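Local structure of beta-lactamase (Serratia marcescens, 5GWA) at residues V24-I29 with F244-Y249; K40-M45 with W161-A166; N127-F132 with I141-T146; L136-I141 with V168-K173. The protein probably hydrolyses beta-lactam antibiotics to substituted beta-amino acids, as an extended-spectrum class A serine beta-lactamase, and is captured here in a complex with the inhibitor avibactam. All coordinates share one frame; numbering follows the deposited sequence.

Contact 1 (V24-I29 with F244-Y249); sequences VAVLGI and FAIAVY
Ala245, Val24 and Phe244 are the residues most deeply covered where strands 24-28 and 244-249 run antiparallel, their axes 4.6 Å apart. Ala245 sits opposite Leu27 in a hydrogen-bonded pair: its N donates to Leu27 O at 2.9 Å, and its O accepts from Leu27 N. Its methyl group faces the same side of the sheet as Ala25, Leu27 and Ala247, and Ile29 CD1 reaches back to within 4.1 Å of Ala245 CB just past the end of the strand. Ala25 and Ala247 repeat the pair of hydrogen bonds two residues along, with Ala247 N 2.9 Å from Ala25 O.

The other face carries Val24, Val26, Phe244, Ile246 and Val248. Val24 pairs with Val248 without hydrogen bonds; its CG1 approaches Val248 CG2, and its CA-H points at Ala247 O (CA to O 3.4 Å). Phe244 stands opposite Gly28; with CG between its own backbone N and carbonyl carbon (chi1 63°), the ring comes obliquely against Val26, CD2 to CG1 4.0 Å. Val26 CG2 in turn lies beside Ile246 CD1, 4.1 Å away. Helix 257-276 packs on this face through Ile267, Val271 and Ile264, while Val168 of helix 164-175 touches Ala25 and Leu27 on the opposite one. Helices on both faces of a five-stranded antiparallel sheet are the hallmark of the alpha/beta domain of class A beta-lactamases.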
loop_
_atom_site.group_PDB
_atom_site.type_symbol
_atom_site.label_atom_id
_atom_site.label_comp_id
_atom_site.label_asym_id
_atom_site.label_seq_id
_atom_site.Cartn_x
_atom_site.Cartn_y
_atom_site.Cartn_z
ATOM N N VAL A 24 9.864 11.500 -22.491
ATOM C CA VAL A 24 9.725 12.884 -22.031
ATOM C C VAL A 24 8.852 13.666 -23.004
ATOM O O VAL A 24 9.068 13.603 -24.204
ATOM C CB VAL A 24 11.068 13.602 -21.965
ATOM C CG1 VAL A 24 10.867 15.022 -21.447
ATOM C CG2 VAL A 24 12.034 12.839 -21.082
ATOM N N ALA A 25 7.897 14.456 -22.503
ATOM C CA ALA A 25 7.246 15.457 -23.342
ATOM C C ALA A 25 7.033 16.718 -22.541
ATOM O O ALA A 25 6.759 16.669 -21.331
ATOM C CB ALA A 25 5.932 14.984 -23.901
ATOM N N VAL A 26 7.119 17.839 -23.251
ATOM C CA VAL A 26 6.898 19.165 -22.692
ATOM C C VAL A 26 6.077 19.939 -23.710
ATOM O O VAL A 26 6.344 19.866 -24.915
ATOM C CB VAL A 26 8.219 19.929 -22.448
ATOM C CG1 VAL A 26 7.939 21.239 -21.704
ATOM C CG2 VAL A 26 9.214 19.108 -21.671
ATOM N N LEU A 27 5.085 20.674 -23.224
ATOM C CA LEU A 27 4.298 21.577 -24.061
ATOM C C LEU A 27 4.064 22.869 -23.295
ATOM O O LEU A 27 3.488 22.866 -22.194
ATOM C CB LEU A 27 2.973 20.910 -24.388
ATOM C CG LEU A 27 2.137 21.225 -25.604
ATOM C CD1 LEU A 27 3.040 21.271 -26.855
ATOM C CD2 LEU A 27 1.075 20.137 -25.755
ATOM N N GLY A 28 4.404 24.005 -23.904
ATOM C CA GLY A 28 4.018 25.272 -23.293
ATOM C C GLY A 28 2.508 25.430 -23.269
ATOM O O GLY A 28 1.820 25.020 -24.180
ATOM N N ILE A 29 1.982 26.098 -22.233
ATOM C CA ILE A 29 0.559 26.300 -22.142
ATOM C C ILE A 29 0.127 27.504 -22.959
ATOM O O ILE A 29 -0.819 27.444 -23.745
ATOM C CB ILE A 29 0.079 26.456 -20.688
ATOM C CG1 ILE A 29 0.344 25.180 -19.872
ATOM C CG2 ILE A 29 -1.402 26.727 -20.654
ATOM C CD1 ILE A 29 -0.266 23.941 -20.484
ATOM N N PHE A 244 4.070 25.464 -18.106
ATOM C CA PHE A 244 4.359 24.378 -19.039
ATOM C C PHE A 244 3.836 23.056 -18.494
ATOM O O PHE A 244 3.899 22.802 -17.285
ATOM C CB PHE A 244 5.846 24.317 -19.418
ATOM C CG PHE A 244 6.795 24.019 -18.281
ATOM C CD1 PHE A 244 7.283 25.030 -17.477
ATOM C CD2 PHE A 244 7.311 22.741 -18.090
ATOM C CE1 PHE A 244 8.138 24.761 -16.437
ATOM C CE2 PHE A 244 8.229 22.476 -17.071
ATOM C CZ PHE A 244 8.674 23.496 -16.266
ATOM N N ALA A 245 3.331 22.235 -19.408
ATOM C CA ALA A 245 2.995 20.853 -19.095
ATOM C C ALA A 245 4.177 19.960 -19.388
ATOM O O ALA A 245 4.913 20.196 -20.359
ATOM C CB ALA A 245 1.798 20.418 -19.900
ATOM N N ILE A 246 4.471 19.059 -18.458
ATOM C CA ILE A 246 5.588 18.149 -18.607
ATOM C C ILE A 246 5.156 16.752 -18.146
ATOM O O ILE A 246 4.428 16.593 -17.177
ATOM C CB ILE A 246 6.836 18.643 -17.843
ATOM C CG1 ILE A 246 8.014 17.682 -17.961
ATOM C CG2 ILE A 246 6.511 18.931 -16.389
ATOM C CD1 ILE A 246 9.335 18.317 -17.601
ATOM N N ALA A 247 5.624 15.737 -18.864
ATOM C CA ALA A 247 5.421 14.361 -18.462
ATOM C C ALA A 247 6.695 13.571 -18.611
ATOM O O ALA A 247 7.344 13.639 -19.667
ATOM C CB ALA A 247 4.327 13.750 -19.290
ATOM N N VAL A 248 7.121 12.893 -17.547
ATOM C CA VAL A 248 8.305 12.054 -17.621
ATOM C C VAL A 248 7.962 10.653 -17.155
ATOM O O VAL A 248 7.397 10.464 -16.075
ATOM C CB VAL A 248 9.498 12.604 -16.802
ATOM C CG1 VAL A 248 10.720 11.711 -16.947
ATOM C CG2 VAL A 248 9.823 14.040 -17.214
ATOM N N TYR A 249 8.302 9.650 -17.977
ATOM C CA TYR A 249 8.074 8.248 -17.653
ATOM C C TYR A 249 9.408 7.518 -17.660
ATOM O O TYR A 249 10.040 7.398 -18.697
ATOM C CB TYR A 249 7.163 7.580 -18.703
ATOM C CG TYR A 249 5.833 8.241 -18.804
ATOM C CD1 TYR A 249 5.641 9.347 -19.612
ATOM C CD2 TYR A 249 4.739 7.751 -18.096
ATOM C CE1 TYR A 249 4.403 9.949 -19.710
ATOM C CE2 TYR A 249 3.536 8.423 -18.089
ATOM C CZ TYR A 249 3.386 9.513 -18.873
ATOM O OH TYR A 249 2.155 10.094 -18.874
#

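Contact 2 (K40-M45 with W161-A166); sequences KHHYPM and WTTPDA. With NA (sodium ion), chain K; NA (sodium ion), chain L.
His42 lies flat on the indole of Trp161: its ring and the six-membered ring are stacked face to face, centroids 3.5 Å apart and planes only 7° from parallel. The side chains run alongside each other, and His42 CE1 comes within 3.3 Å of Trp161 CH2. In this stack Trp161 has CG between its backbone N and carbonyl carbon (chi1 58°).

Tyr43 and Thr162 lie on the other face of the small sheet. Tyr43 presents a ring edge to Thr162 O, while its CE2 meets Pro164 CD obliquely at 3.8 Å; the phenol oxygen is bonded to Asn38 O. Met45 crosses Thr162 at about a right angle, CG to CG2 3.6 Å, and its methyl CE touches Trp161 O. The backbones are joined by a nearly straight bond from Tyr43 N to Thr162 O at 2.9 Å, and Thr162 N bonds to Tyr43 O.

Thr163 OG1 donates to Asp165 OD1 from above the carboxylate plane. Each of these two oxygens also ligates a sodium ion of its own, the one on Asp165 OD1 being shared with Glu39 O. A short antiparallel strand pair, part of a small three-stranded sheet, thus leads into the start of helix 164-175, where sodium sites flank the N-cap residue Thr163.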
loop_
_atom_site.group_PDB
_atom_site.type_symbol
_atom_site.label_atom_id
_atom_site.label_comp_id
_atom_site.label_asym_id
_atom_site.label_seq_id
_atom_site.Cartn_x
_atom_site.Cartn_y
_atom_site.Cartn_z
ATOM N N LYS A 40 7.632 7.919 -29.089
ATOM C CA LYS A 40 6.828 6.996 -29.875
ATOM C C LYS A 40 6.646 5.646 -29.165
ATOM O O LYS A 40 5.908 4.795 -29.647
ATOM C CB LYS A 40 7.429 6.866 -31.277
ATOM C CG LYS A 40 7.293 8.144 -32.103
ATOM C CD LYS A 40 7.212 7.867 -33.592
ATOM C CE LYS A 40 7.009 9.150 -34.375
ATOM N NZ LYS A 40 5.562 9.509 -34.380
ATOM N N HIS A 41 7.301 5.445 -28.030
ATOM C CA HIS A 41 7.117 4.257 -27.249
ATOM C C HIS A 41 5.855 4.327 -26.417
ATOM O O HIS A 41 5.284 5.416 -26.222
ATOM C CB HIS A 41 8.366 4.025 -26.378
ATOM C CG HIS A 41 9.618 3.859 -27.171
ATOM N ND1 HIS A 41 10.012 2.638 -27.689
ATOM C CD2 HIS A 41 10.542 4.752 -27.579
ATOM C CE1 HIS A 41 11.169 2.780 -28.299
ATOM N NE2 HIS A 41 11.527 4.050 -28.224
ATOM N N HIS A 42 5.440 3.172 -25.886
ATOM C CA HIS A 42 4.283 3.089 -25.002
ATOM C C HIS A 42 4.764 2.863 -23.574
ATOM O O HIS A 42 5.472 1.912 -23.289
ATOM C CB HIS A 42 3.357 1.966 -25.444
ATOM C CG HIS A 42 2.641 2.279 -26.712
ATOM N ND1 HIS A 42 1.708 1.432 -27.287
ATOM C CD2 HIS A 42 2.694 3.369 -27.502
ATOM C CE1 HIS A 42 1.211 2.006 -28.365
ATOM N NE2 HIS A 42 1.783 3.180 -28.519
ATOM N N TYR A 43 4.412 3.773 -22.686
ATOM C CA TYR A 43 4.884 3.728 -21.328
ATOM C C TYR A 43 3.743 3.356 -20.395
ATOM O O TYR A 43 2.652 3.849 -20.531
ATOM C CB TYR A 43 5.383 5.133 -20.977
ATOM C CG TYR A 43 6.603 5.524 -21.770
ATOM C CD1 TYR A 43 7.862 5.214 -21.316
ATOM C CD2 TYR A 43 6.494 6.181 -22.970
ATOM C CE1 TYR A 43 8.974 5.476 -22.078
ATOM C CE2 TYR A 43 7.593 6.450 -23.754
ATOM C CZ TYR A 43 8.839 6.111 -23.292
ATOM O OH TYR A 43 9.953 6.402 -24.046
ATOM N N PRO A 44 4.012 2.525 -19.394
ATOM C CA PRO A 44 2.985 2.196 -18.446
ATOM C C PRO A 44 2.698 3.379 -17.535
ATOM O O PRO A 44 3.624 4.000 -17.005
ATOM C CB PRO A 44 3.579 1.008 -17.693
ATOM C CG PRO A 44 5.052 1.176 -17.833
ATOM C CD PRO A 44 5.261 1.777 -19.179
ATOM N N MET A 45 1.426 3.714 -17.420
ATOM C CA MET A 45 1.025 4.934 -16.703
ATOM C C MET A 45 1.090 4.796 -15.167
ATOM O O MET A 45 1.302 5.809 -14.464
ATOM C CB MET A 45 -0.384 5.359 -17.113
ATOM C CG MET A 45 -0.444 5.920 -18.494
ATOM S SD MET A 45 -2.024 6.666 -18.891
ATOM C CE MET A 45 -3.027 5.229 -19.199
ATOM N N TRP A 161 -1.343 2.219 -20.961
ATOM C CA TRP A 161 -0.155 2.845 -21.534
ATOM C C TRP A 161 -0.448 4.185 -22.151
ATOM O O TRP A 161 -1.614 4.521 -22.441
ATOM C CB TRP A 161 0.494 1.928 -22.587
ATOM C CG TRP A 161 -0.418 1.539 -23.755
ATOM C CD1 TRP A 161 -1.004 0.322 -23.956
ATOM C CD2 TRP A 161 -0.687 2.308 -24.937
ATOM N NE1 TRP A 161 -1.740 0.341 -25.129
ATOM C CE2 TRP A 161 -1.527 1.532 -25.766
ATOM C CE3 TRP A 161 -0.304 3.570 -25.377
ATOM C CZ2 TRP A 161 -2.033 2.016 -26.976
ATOM C CZ3 TRP A 161 -0.793 4.026 -26.597
ATOM C CH2 TRP A 161 -1.639 3.238 -27.371
ATOM N N THR A 162 0.612 4.942 -22.394
ATOM C CA THR A 162 0.503 6.237 -23.014
ATOM C C THR A 162 1.752 6.578 -23.791
ATOM O O THR A 162 2.843 6.101 -23.449
ATOM C CB THR A 162 0.248 7.329 -21.942
ATOM O OG1 THR A 162 -0.167 8.542 -22.576
ATOM C CG2 THR A 162 1.488 7.579 -21.102
ATOM N N THR A 163 1.622 7.479 -24.759
ATOM C CA THR A 163 2.774 8.206 -25.210
ATOM C C THR A 163 2.940 9.454 -24.352
ATOM O O THR A 163 2.001 9.943 -23.766
ATOM C CB THR A 163 2.685 8.640 -26.664
ATOM O OG1 THR A 163 1.548 9.477 -26.850
ATOM C CG2 THR A 163 2.650 7.431 -27.611
ATOM N N PRO A 164 4.172 9.969 -24.236
ATOM C CA PRO A 164 4.321 11.136 -23.333
ATOM C C PRO A 164 3.703 12.410 -23.898
ATOM O O PRO A 164 3.232 13.266 -23.142
ATOM C CB PRO A 164 5.818 11.295 -23.152
ATOM C CG PRO A 164 6.467 10.140 -23.825
ATOM C CD PRO A 164 5.455 9.417 -24.676
ATOM N N ASP A 165 3.752 12.574 -25.220
ATOM C CA ASP A 165 3.130 13.711 -25.865
ATOM C C ASP A 165 1.617 13.695 -25.750
ATOM O O ASP A 165 1.037 14.740 -25.489
ATOM C CB ASP A 165 3.619 13.906 -27.305
ATOM C CG ASP A 165 3.435 12.688 -28.177
ATOM O OD1 ASP A 165 3.683 11.543 -27.764
ATOM O OD2 ASP A 165 3.060 12.875 -29.354
ATOM N N ALA A 166 1.002 12.514 -25.740
ATOM C CA ALA A 166 -0.439 12.456 -25.453
ATOM C C ALA A 166 -0.704 13.103 -24.089
ATOM O O ALA A 166 -1.685 13.844 -23.902
ATOM C CB ALA A 166 -0.951 11.047 -25.475
HETATM NA NA NA K . 4.070 9.825 -29.855
HETATM NA NA NA L . 0.785 10.779 -29.128
HETATM O O HOH W 1 4.822 10.885 -32.263
HETATM O O HOH W 2 3.179 8.087 -31.711
HETATM O O HOH W 3 -1.630 11.993 -28.765
#

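Contact 3 (N127-F132 with I141-T146); sequences NKVHNF and ISIKAT. With SO4 (sulfate ion), chain F.
His130 lays the edge of its imidazole against the backbone of Ser142 and Ile143, joining helix 126-135 to the weakly bonded edge strand 141-142 and the loop after it, within the class A beta-lactamase fold. His130 CG is anti to the backbone N (chi1 175°), beside the carbonyl carbon. Ile143 N donates to His130 ND1 at 3.1 Å, almost straight at 175° and close to the ring plane, so ND1 serves as the acceptor; Ser142 CA lies at the same edge. Lys144 CE passes over one face of the ring, 4.1 Å from His130 CE1. On the helix, Val129 CG1 meets Ile143 CD1 obliquely at 3.8 Å, extending the apolar patch that Phe120 and Val123 form against Val129.

Two waters bridge the segments. One links His130 O and Ile141 O. The other donates to Ile143 O and accepts from both Asn127 ND2 and Lys144 NZ, each of the three atoms 3.0 Å from the water oxygen.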
loop_
_atom_site.group_PDB
_atom_site.type_symbol
_atom_site.label_atom_id
_atom_site.label_comp_id
_atom_site.label_asym_id
_atom_site.label_seq_id
_atom_site.Cartn_x
_atom_site.Cartn_y
_atom_site.Cartn_z
ATOM N N ASN A 127 -13.429 1.208 -19.550
ATOM C CA ASN A 127 -13.782 1.540 -20.943
ATOM C C ASN A 127 -14.455 2.880 -21.083
ATOM O O ASN A 127 -14.151 3.602 -22.027
ATOM C CB ASN A 127 -14.616 0.443 -21.648
ATOM C CG ASN A 127 -14.835 0.747 -23.122
ATOM O OD1 ASN A 127 -15.976 0.984 -23.560
ATOM N ND2 ASN A 127 -13.739 0.846 -23.874
ATOM N N LYS A 128 -15.271 3.271 -20.108
ATOM C CA LYS A 128 -15.882 4.596 -20.105
ATOM C C LYS A 128 -14.795 5.665 -20.080
ATOM O O LYS A 128 -14.878 6.682 -20.769
ATOM C CB LYS A 128 -16.812 4.766 -18.901
ATOM C CG LYS A 128 -17.459 6.136 -18.795
ATOM C CD LYS A 128 -18.674 6.181 -19.695
ATOM C CE LYS A 128 -19.653 5.071 -19.344
ATOM N NZ LYS A 128 -20.809 5.029 -20.291
ATOM N N VAL A 129 -13.761 5.447 -19.270
ATOM C CA VAL A 129 -12.774 6.491 -19.101
ATOM C C VAL A 129 -11.852 6.566 -20.327
ATOM O O VAL A 129 -11.529 7.641 -20.817
ATOM C CB VAL A 129 -11.939 6.235 -17.818
ATOM C CG1 VAL A 129 -10.858 7.299 -17.706
ATOM C CG2 VAL A 129 -12.852 6.248 -16.593
ATOM N N HIS A 130 -11.532 5.403 -20.878
ATOM C CA HIS A 130 -10.786 5.274 -22.116
ATOM C C HIS A 130 -11.487 6.035 -23.224
ATOM O O HIS A 130 -10.861 6.789 -23.950
ATOM C CB HIS A 130 -10.677 3.807 -22.474
ATOM C CG HIS A 130 -10.030 3.558 -23.791
ATOM N ND1 HIS A 130 -8.663 3.435 -23.936
ATOM C CD2 HIS A 130 -10.533 3.585 -25.046
ATOM C CE1 HIS A 130 -8.369 3.261 -25.211
ATOM N NE2 HIS A 130 -9.477 3.429 -25.912
ATOM N N ASN A 131 -12.772 5.785 -23.393
ATOM C CA ASN A 131 -13.520 6.480 -24.448
ATOM C C ASN A 131 -13.612 7.986 -24.221
ATOM O O ASN A 131 -13.510 8.769 -25.159
ATOM C CB ASN A 131 -14.922 5.889 -24.560
ATOM C CG ASN A 131 -14.916 4.506 -25.147
ATOM O OD1 ASN A 131 -13.969 4.118 -25.810
ATOM N ND2 ASN A 131 -16.041 3.798 -25.022
ATOM N N PHE A 132 -13.858 8.386 -22.990
ATOM C CA PHE A 132 -13.971 9.784 -22.640
ATOM C C PHE A 132 -12.728 10.522 -23.090
ATOM O O PHE A 132 -12.775 11.608 -23.666
ATOM C CB PHE A 132 -14.195 9.940 -21.134
ATOM C CG PHE A 132 -14.146 11.347 -20.662
ATOM C CD1 PHE A 132 -15.198 12.201 -20.884
ATOM C CD2 PHE A 132 -12.970 11.872 -20.147
ATOM C CE1 PHE A 132 -15.116 13.527 -20.535
ATOM C CE2 PHE A 132 -12.930 13.160 -19.677
ATOM C CZ PHE A 132 -13.997 13.993 -19.869
ATOM N N ILE A 141 -3.581 7.012 -25.837
ATOM C CA ILE A 141 -3.768 6.654 -24.439
ATOM C C ILE A 141 -4.668 5.428 -24.382
ATOM O O ILE A 141 -5.744 5.425 -25.009
ATOM C CB ILE A 141 -4.405 7.805 -23.626
ATOM C CG1 ILE A 141 -3.523 9.059 -23.696
ATOM C CG2 ILE A 141 -4.600 7.400 -22.161
ATOM C CD1 ILE A 141 -4.078 10.307 -23.067
ATOM N N SER A 142 -4.283 4.449 -23.572
ATOM C CA SER A 142 -5.038 3.209 -23.412
ATOM C C SER A 142 -5.354 3.005 -21.946
ATOM O O SER A 142 -4.439 2.877 -21.129
ATOM C CB SER A 142 -4.250 2.029 -23.954
ATOM O OG SER A 142 -4.890 0.797 -23.658
ATOM N N ILE A 143 -6.641 2.946 -21.616
ATOM C CA ILE A 143 -7.084 2.691 -20.239
ATOM C C ILE A 143 -7.897 1.404 -20.243
ATOM O O ILE A 143 -9.033 1.367 -20.776
ATOM C CB ILE A 143 -7.837 3.897 -19.653
ATOM C CG1 ILE A 143 -6.894 5.114 -19.581
ATOM C CG2 ILE A 143 -8.487 3.581 -18.306
ATOM C CD1 ILE A 143 -7.553 6.450 -19.354
ATOM N N LYS A 144 -7.347 0.391 -19.573
ATOM C CA LYS A 144 -7.859 -0.968 -19.669
ATOM C C LYS A 144 -8.072 -1.660 -18.325
ATOM O O LYS A 144 -8.726 -2.688 -18.279
ATOM C CB LYS A 144 -6.933 -1.780 -20.533
ATOM C CG LYS A 144 -6.861 -1.289 -21.972
ATOM C CD LYS A 144 -8.130 -1.487 -22.753
ATOM C CE LYS A 144 -8.066 -0.673 -24.048
ATOM N NZ LYS A 144 -9.205 -1.003 -24.947
ATOM N N ALA A 145 -7.315 -1.275 -17.306
ATOM C CA ALA A 145 -7.288 -2.102 -16.089
ATOM C C ALA A 145 -7.379 -1.225 -14.858
ATOM O O ALA A 145 -6.729 -0.203 -14.762
ATOM C CB ALA A 145 -6.024 -2.903 -15.996
ATOM N N THR A 146 -8.126 -1.694 -13.887
ATOM C CA THR A 146 -8.250 -1.021 -12.601
ATOM C C THR A 146 -7.001 -1.300 -11.770
ATOM O O THR A 146 -6.140 -2.072 -12.173
ATOM C CB THR A 146 -9.442 -1.561 -11.804
ATOM O OG1 THR A 146 -9.243 -2.959 -11.566
ATOM C CG2 THR A 146 -10.754 -1.343 -12.534
HETATM S S SO4 F . -19.335 2.078 -22.227
HETATM O O1 SO4 F . -19.117 1.876 -23.687
HETATM O O2 SO4 F . -20.652 1.596 -21.743
HETATM O O3 SO4 F . -18.271 1.299 -21.498
HETATM O O4 SO4 F . -19.207 3.515 -21.935
HETATM O O HOH W 4 -10.951 0.341 -22.873
HETATM O O HOH W 5 -8.072 6.953 -24.546
#

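Contact 4 (L136-I141 with V168-K173); sequences LGVKNI and VQLLKK. With NA (sodium ion), chain V.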
loop_
_atom_site.group_PDB
_atom_site.type_symbol
_atom_site.label_atom_id
_atom_site.label_comp_id
_atom_site.label_asym_id
_atom_site.label_seq_id
_atom_site.Cartn_x
_atom_site.Cartn_y
_atom_site.Cartn_z
ATOM N N LEU A 136 -11.948 13.438 -26.293
ATOM C CA LEU A 136 -11.402 14.780 -26.152
ATOM C C LEU A 136 -10.500 15.155 -27.339
ATOM O O LEU A 136 -10.048 16.302 -27.427
ATOM C CB LEU A 136 -10.641 14.905 -24.827
ATOM C CG LEU A 136 -11.489 14.758 -23.564
ATOM C CD1 LEU A 136 -10.605 14.818 -22.325
ATOM C CD2 LEU A 136 -12.582 15.805 -23.462
ATOM N N GLY A 137 -10.197 14.173 -28.196
ATOM C CA GLY A 137 -9.282 14.326 -29.311
ATOM C C GLY A 137 -7.824 14.064 -28.994
ATOM O O GLY A 137 -6.950 14.699 -29.571
ATOM N N VAL A 138 -7.573 13.272 -27.952
ATOM C CA VAL A 138 -6.200 12.871 -27.604
ATOM C C VAL A 138 -6.005 11.394 -27.880
ATOM O O VAL A 138 -6.526 10.529 -27.138
ATOM C CB VAL A 138 -5.853 13.153 -26.127
ATOM C CG1 VAL A 138 -4.384 12.823 -25.842
ATOM C CG2 VAL A 138 -6.162 14.592 -25.780
ATOM N N LYS A 139 -5.206 11.087 -28.900
ATOM C CA LYS A 139 -4.925 9.714 -29.268
ATOM C C LYS A 139 -3.800 9.170 -28.376
ATOM O O LYS A 139 -3.151 9.939 -27.656
ATOM C CB LYS A 139 -4.515 9.614 -30.734
ATOM C CG LYS A 139 -5.586 10.069 -31.718
ATOM C CD LYS A 139 -5.220 9.650 -33.129
ATOM C CE LYS A 139 -6.423 9.714 -34.048
ATOM N NZ LYS A 139 -6.550 11.082 -34.603
ATOM N N ASN A 140 -3.551 7.877 -28.477
ATOM C CA ASN A 140 -2.340 7.253 -27.881
ATOM C C ASN A 140 -2.385 7.214 -26.373
ATOM O O ASN A 140 -1.327 7.223 -25.712
ATOM C CB ASN A 140 -1.057 7.894 -28.359
ATOM C CG ASN A 140 -0.647 7.400 -29.730
ATOM O OD1 ASN A 140 -1.064 6.318 -30.161
ATOM N ND2 ASN A 140 0.023 8.232 -30.459
ATOM N N ILE A 141 -3.581 7.012 -25.837
ATOM C CA ILE A 141 -3.768 6.654 -24.439
ATOM C C ILE A 141 -4.668 5.428 -24.382
ATOM O O ILE A 141 -5.744 5.425 -25.009
ATOM C CB ILE A 141 -4.405 7.805 -23.626
ATOM C CG1 ILE A 141 -3.523 9.059 -23.696
ATOM C CG2 ILE A 141 -4.600 7.400 -22.161
ATOM C CD1 ILE A 141 -4.078 10.307 -23.067
ATOM N N VAL A 168 0.896 15.374 -22.283
ATOM C CA VAL A 168 0.970 16.823 -22.192
ATOM C C VAL A 168 -0.098 17.514 -23.075
ATOM O O VAL A 168 -0.586 18.576 -22.689
ATOM C CB VAL A 168 2.358 17.406 -22.447
ATOM C CG1 VAL A 168 3.352 16.979 -21.388
ATOM C CG2 VAL A 168 2.849 17.092 -23.860
ATOM N N GLN A 169 -0.496 16.909 -24.186
ATOM C CA GLN A 169 -1.662 17.396 -24.949
ATOM C C GLN A 169 -2.893 17.443 -24.069
ATOM O O GLN A 169 -3.625 18.451 -24.045
ATOM C CB GLN A 169 -1.897 16.535 -26.175
ATOM C CG GLN A 169 -0.810 16.695 -27.228
ATOM C CD GLN A 169 -0.733 15.518 -28.180
ATOM O OE1 GLN A 169 -1.707 14.782 -28.359
ATOM N NE2 GLN A 169 0.413 15.364 -28.834
ATOM N N LEU A 170 -3.117 16.352 -23.343
ATOM C CA LEU A 170 -4.245 16.304 -22.427
ATOM C C LEU A 170 -4.120 17.310 -21.309
ATOM O O LEU A 170 -5.136 17.915 -20.874
ATOM C CB LEU A 170 -4.424 14.881 -21.904
ATOM C CG LEU A 170 -5.597 14.617 -20.959
ATOM C CD1 LEU A 170 -6.895 14.748 -21.756
ATOM C CD2 LEU A 170 -5.543 13.224 -20.325
ATOM N N LEU A 171 -2.938 17.405 -20.693
ATOM C CA LEU A 171 -2.727 18.369 -19.614
ATOM C C LEU A 171 -2.980 19.807 -20.055
ATOM O O LEU A 171 -3.493 20.612 -19.278
ATOM C CB LEU A 171 -1.312 18.256 -19.049
ATOM C CG LEU A 171 -1.052 17.013 -18.210
ATOM C CD1 LEU A 171 0.428 16.772 -18.100
ATOM C CD2 LEU A 171 -1.667 17.083 -16.822
ATOM N N LYS A 172 -2.633 20.124 -21.301
ATOM C CA LYS A 172 -2.852 21.466 -21.837
ATOM C C LYS A 172 -4.331 21.776 -22.104
ATOM O O LYS A 172 -4.808 22.837 -21.665
ATOM C CB LYS A 172 -2.014 21.655 -23.101
ATOM C CG LYS A 172 -2.199 22.999 -23.779
ATOM C CD LYS A 172 -1.180 23.177 -24.878
ATOM C CE LYS A 172 -1.301 24.526 -25.558
ATOM N NZ LYS A 172 -0.064 24.875 -26.308
ATOM N N LYS A 173 -5.066 20.811 -22.648
ATOM C CA LYS A 173 -6.532 20.917 -22.814
ATOM C C LYS A 173 -7.149 21.174 -21.455
ATOM O O LYS A 173 -7.983 22.065 -21.253
ATOM C CB LYS A 173 -7.101 19.637 -23.403
ATOM C CG LYS A 173 -6.746 19.417 -24.864
ATOM C CD LYS A 173 -7.555 18.278 -25.458
ATOM C CE LYS A 173 -7.170 18.016 -26.898
ATOM N NZ LYS A 173 -7.994 18.895 -27.781
HETATM NA NA NA V . -6.593 7.884 -26.735
HETATM O O HOH W 6 -4.149 15.927 -28.969
HETATM O O HOH W 3 -1.630 11.993 -28.765
HETATM O O HOH W 5 -8.072 6.953 -24.546
HETATM O O HOH W 7 -7.718 7.230 -29.133
#
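Leu170 brings its two methyl groups against the loop 136-141: CD1 lies 3.8 Å from Leu136 CD1, the two side chains crossing obliquely, and 4.1 Å from Val138 CG2, while CD2 faces Ile141 CD1. Leu170 CG is anti to the backbone N (chi1 -178°). Lys173, one turn further along the helix, runs antiparallel alongside Val138, its CE packed 3.7 Å from Val138 CG2. A bend at the last torsion (chi4 -88°) then places Lys173 NZ by Leu136 O, with which it makes a weak hydrogen bond at 3.3 Å. The aliphatic part of the lysine thus completes the apolar patch and its ammonium end meets the backbone.

Water links the next shell. Gln169 OE1 accepts from two waters, one of which also donates to Gly137 O and the other to Lys139 O, so a single amide oxygen is tied to the loop at two points through water. Val138 O binds a sodium ion at 2.7 Å, which two waters also ligate. Gly137, with positive phi (88°), breaks out of helix 126-135; a side chain there would jam against the preceding carbonyl oxygen.

Further out, Phe51 and His52 of helix 49-63 touch Leu170, and Val168 packs on Ala25, Leu27, Ala245 and Ala247. Helix 164-175 therefore lies between the large sheet on one side and, on another, the loop joining helix 126-135 to strand 141-142.

How the contacts relate
From the N terminus, strand 21-28 pairs with the much later strand 243-253, and contact 1 closes a loop of more than 200 residues that encloses the other three contacts. Contact 2 closes the next loop, from 40-45 to 161-166, with contact 3 wholly within it; contact 3 is a short closure from helix 126-135 back to 141-146. Contact 4 starts within the loop of contact 2 and ends beyond it, so these two cross, as do contacts 3 and 4, which share Ile141 and a water. Strand 161-162 joins contacts 2 and 3 by pairing with strand 141-142. Helix 164-175 serves contacts 2 and 4, and Lys172 NZ reaches Gly28 O of contact 1.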